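Local coordinates for protein N-acetyltransferase (Staphylococcus aureus subsp. aureus, PDB 4LUA) that probably transfers an acetyl group from acetyl-coenzyme A to an amine, in the manner of GNAT-fold acetyltransferases, at residues K87-T92 with E101-I106. Sequence-based numbering, arbitrary orientation.
Sequences KYNFVT and ELINFI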
ATOM      1  N   LYS A  87       0.232   0.038   3.414  1.00 14.48           N
ATOM      2  CA  LYS A  87      -0.845   1.038   3.398  1.00 15.00           C
ATOM      3  C   LYS A  87      -0.654   1.974   2.218  1.00 13.19           C
ATOM      4  O   LYS A  87       0.440   2.061   1.617  1.00 15.31           O
ATOM      5  CB  LYS A  87      -0.796   1.894   4.726  1.00 18.44           C
ATOM      6  CG  LYS A  87      -1.284   1.033   5.876  1.00 26.41           C
ATOM      7  CD  LYS A  87      -1.433   1.823   7.148  1.00 42.70           C
ATOM      8  CE  LYS A  87      -2.876   2.173   7.437  1.00 50.79           C
ATOM      9  NZ  LYS A  87      -2.947   3.254   8.469  1.00 56.58           N
ATOM     10  N   TYR A  88      -1.705   2.747   1.945  1.00 14.01           N
ATOM     11  CA  TYR A  88      -1.609   3.888   0.998  1.00 14.49           C
ATOM     12  C   TYR A  88      -1.028   3.443  -0.340  1.00 15.80           C
ATOM     13  O   TYR A  88      -0.101   4.069  -0.879  1.00 14.40           O
ATOM     14  CB  TYR A  88      -0.778   5.035   1.603  1.00 17.37           C
ATOM     15  CG  TYR A  88      -1.289   5.405   2.989  1.00 18.94           C
ATOM     16  CD1 TYR A  88      -2.631   5.676   3.207  1.00 22.30           C
ATOM     17  CD2 TYR A  88      -0.419   5.432   4.067  1.00 21.12           C
ATOM     18  CE1 TYR A  88      -3.094   5.997   4.494  1.00 23.97           C
ATOM     19  CE2 TYR A  88      -0.875   5.741   5.342  1.00 21.92           C
ATOM     20  CZ  TYR A  88      -2.211   6.000   5.532  1.00 24.92           C
ATOM     21  OH  TYR A  88      -2.671   6.322   6.809  1.00 28.79           O
ATOM     22  N   ASN A  89      -1.618   2.400  -0.903  1.00 13.21           N
ATOM     23  CA  ASN A  89      -1.118   1.825  -2.176  1.00 12.70           C
ATOM     24  C   ASN A  89      -1.995   2.366  -3.283  1.00 13.88           C
ATOM     25  O   ASN A  89      -3.161   1.951  -3.445  1.00 13.80           O
ATOM     26  CB  ASN A  89      -1.213   0.306  -2.040  1.00 13.86           C
ATOM     27  CG  ASN A  89      -0.684  -0.496  -3.271  1.00 13.31           C
ATOM     28  OD1 ASN A  89      -1.104  -1.638  -3.464  1.00 13.33           O
ATOM     29  ND2 ASN A  89       0.164   0.106  -4.125  1.00 13.96           N
ATOM     30  N   PHE A  90      -1.473   3.357  -4.020  1.00 13.48           N
ATOM     31  CA  PHE A  90      -2.204   3.930  -5.162  1.00 14.81           C
ATOM     32  C   PHE A  90      -1.397   3.674  -6.403  1.00 16.01           C
ATOM     33  O   PHE A  90      -0.202   4.009  -6.451  1.00 15.40           O
ATOM     34  CB  PHE A  90      -2.356   5.467  -4.954  1.00 16.74           C
ATOM     35  CG  PHE A  90      -3.217   5.819  -3.772  1.00 14.75           C
ATOM     36  CD1 PHE A  90      -4.578   6.016  -3.903  1.00 16.67           C
ATOM     37  CD2 PHE A  90      -2.625   5.967  -2.521  1.00 16.33           C
ATOM     38  CE1 PHE A  90      -5.394   6.339  -2.787  1.00 18.73           C
ATOM     39  CE2 PHE A  90      -3.420   6.293  -1.404  1.00 16.00           C
ATOM     40  CZ  PHE A  90      -4.788   6.487  -1.532  1.00 18.00           C
ATOM     41  N   VAL A  91      -2.032   3.067  -7.413  1.00 14.50           N
ATOM     42  CA  VAL A  91      -1.293   2.637  -8.606  1.00 15.02           C
ATOM     43  C   VAL A  91      -2.045   3.151  -9.829  1.00 16.77           C
ATOM     44  O   VAL A  91      -3.241   2.880  -9.952  1.00 17.99           O
ATOM     45  CB  VAL A  91      -1.315   1.110  -8.707  1.00 18.19           C
ATOM     46  CG1 VAL A  91      -0.441   0.668  -9.884  1.00 16.75           C
ATOM     47  CG2 VAL A  91      -0.932   0.476  -7.401  1.00 22.94           C
ATOM     48  N   THR A  92      -1.380   3.900 -10.722  1.00 16.10           N
ATOM     49  CA  THR A  92      -2.032   4.370 -11.945  1.00 16.44           C
ATOM     50  C   THR A  92      -2.633   3.174 -12.687  1.00 16.32           C
ATOM     51  O   THR A  92      -1.969   2.171 -12.876  1.00 19.47           O
ATOM     52  CB  THR A  92      -1.042   5.148 -12.816  1.00 20.18           C
ATOM     53  OG1 THR A  92      -0.618   6.300 -12.073  1.00 22.90           O
ATOM     54  CG2 THR A  92      -1.772   5.637 -14.101  1.00 23.22           C
ATOM     55  N   GLU A 101       5.634  -5.512  -9.118  1.00 16.03           N
ATOM     56  CA  GLU A 101       7.057  -5.131  -8.944  1.00 17.84           C
ATOM     57  C   GLU A 101       7.215  -4.361  -7.624  1.00 18.02           C
ATOM     58  O   GLU A 101       8.146  -4.608  -6.818  1.00 17.92           O
ATOM     59  CB  GLU A 101       7.564  -4.306 -10.118  1.00 20.01           C
ATOM     60  CG  GLU A 101       8.061  -5.130 -11.278  1.00 39.70           C
ATOM     61  CD  GLU A 101       8.548  -4.244 -12.430  1.00 57.55           C
ATOM     62  OE1 GLU A 101       9.060  -3.127 -12.149  1.00 59.54           O
ATOM     63  OE2 GLU A 101       8.397  -4.658 -13.609  1.00 65.27           O
ATOM     64  N   LEU A 102       6.251  -3.477  -7.325  1.00 14.86           N
ATOM     65  CA  LEU A 102       6.312  -2.689  -6.091  1.00 14.62           C
ATOM     66  C   LEU A 102       6.181  -3.550  -4.812  1.00 14.53           C
ATOM     67  O   LEU A 102       6.992  -3.441  -3.868  1.00 15.66           O
ATOM     68  CB  LEU A 102       5.218  -1.582  -6.122  1.00 13.13           C
ATOM     69  CG  LEU A 102       5.161  -0.718  -4.866  1.00 13.78           C
ATOM     70  CD1 LEU A 102       6.502   0.018  -4.533  1.00 16.15           C
ATOM     71  CD2 LEU A 102       4.082   0.322  -5.108  1.00 15.41           C
ATOM     72  N   ILE A 103       5.174  -4.438  -4.745  1.00 12.83           N
ATOM     73  CA  ILE A 103       4.969  -5.229  -3.533  1.00 13.77           C
ATOM     74  C   ILE A 103       6.097  -6.277  -3.421  1.00 14.10           C
ATOM     75  O   ILE A 103       6.556  -6.570  -2.310  1.00 16.00           O
ATOM     76  CB  ILE A 103       3.557  -5.840  -3.540  1.00 14.03           C
ATOM     77  CG1 ILE A 103       2.487  -4.747  -3.646  1.00 14.28           C
ATOM     78  CG2 ILE A 103       3.389  -6.693  -2.296  1.00 17.61           C
ATOM     79  CD1 ILE A 103       2.591  -3.621  -2.515  1.00 18.05           C
ATOM     80  N   ASN A 104       6.591  -6.839  -4.542  1.00 14.01           N
ATOM     81  CA  ASN A 104       7.759  -7.750  -4.426  1.00 15.64           C
ATOM     82  C   ASN A 104       8.987  -7.012  -3.857  1.00 17.98           C
ATOM     83  O   ASN A 104       9.767  -7.565  -3.040  1.00 18.34           O
ATOM     84  CB  ASN A 104       8.126  -8.409  -5.756  1.00 16.27           C
ATOM     85  CG  ASN A 104       7.405  -9.721  -5.961  1.00 21.85           C
ATOM     86  OD1 ASN A 104       7.292 -10.522  -5.034  1.00 22.87           O
ATOM     87  ND2 ASN A 104       6.944  -9.972  -7.198  1.00 23.79           N
ATOM     88  N   PHE A 105       9.155  -5.749  -4.300  1.00 14.89           N
ATOM     89  CA  PHE A 105      10.204  -4.955  -3.692  1.00 15.62           C
ATOM     90  C   PHE A 105       9.990  -4.777  -2.196  1.00 13.47           C
ATOM     91  O   PHE A 105      10.968  -4.924  -1.436  1.00 16.98           O
ATOM     92  CB  PHE A 105      10.354  -3.585  -4.423  1.00 17.38           C
ATOM     93  CG  PHE A 105      10.991  -2.541  -3.561  1.00 13.57           C
ATOM     94  CD1 PHE A 105      12.352  -2.406  -3.487  1.00 14.93           C
ATOM     95  CD2 PHE A 105      10.170  -1.759  -2.754  1.00 17.85           C
ATOM     96  CE1 PHE A 105      12.955  -1.450  -2.637  1.00 17.82           C
ATOM     97  CE2 PHE A 105      10.710  -0.906  -1.863  1.00 15.53           C
ATOM     98  CZ  PHE A 105      12.126  -0.742  -1.782  1.00 15.68           C
ATOM     99  N   ILE A 106       8.759  -4.453  -1.777  1.00 13.75           N
ATOM    100  CA  ILE A 106       8.489  -4.290  -0.344  1.00 14.87           C
ATOM    101  C   ILE A 106       8.805  -5.574   0.453  1.00 14.74           C
ATOM    102  O   ILE A 106       9.416  -5.492   1.544  1.00 17.03           O
ATOM    103  CB  ILE A 106       7.063  -3.753  -0.096  1.00 13.28           C
ATOM    104  CG1 ILE A 106       7.016  -2.337  -0.616  1.00 15.51           C
ATOM    105  CG2 ILE A 106       6.727  -3.857   1.404  1.00 18.02           C
ATOM    106  CD1 ILE A 106       5.627  -1.674  -0.497  1.00 16.51           C
TER
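The amide of Asn89 meets Leu102 and Ile103 while both of its polar ends are engaged elsewhere: OD1 accepts a hydrogen bond from Asn99 ND2, one turn earlier on helix 96-112, and ND2 donates to the carbonyl oxygen of Thr69 on the adjoining strand. These two bonds fix the amide's rotation. Asparagine suits the place because its short side chain carries both a donor and an acceptor and can link helix and sheet at once in a buried setting. With CG anti to the backbone N (chi1 -178°), the side chain extends from the strand toward the helix.

What the helix offers in return is hydrocarbon. Leu102 CD2 lies 4.0 Å from Asn89 ND2, the two side chains running past each other in opposite directions. On the neighbouring position, Ile103 leaves the helix at a slant, but its long branch bends toward the strand and brings CD1 to 4.3 Å from Asn89 OD1. Branched aliphatic residues fit here, giving van der Waals cover beside an amide whose oxygen and nitrogen are each bonded to another group.

Strand 83-91 and helix 96-112 correspond to the β4–α3 unit of the GNAT fold; in relatives acetyl-coenzyme A binds where β4 splays from the next strand, here 117-123, with its pyrophosphate at the loop and helix start, so a similar site is probable here. Such strands often carry a β-bulge, and here Tyr88 and Asn89 together face one residue, Ala70, between the backbone pairings Lys87 with Ala71 and Phe90 with Thr69. Tyr88 takes up the irregularity with a left-handed backbone (phi 53°). Asn89 N bonds to Glu28 OE2, away from strand 65-75.

Leu102 also packs on Phe58, Cys60 and Ala70, seating the helix on the sheet, whereas Ile103 reaches Leu136.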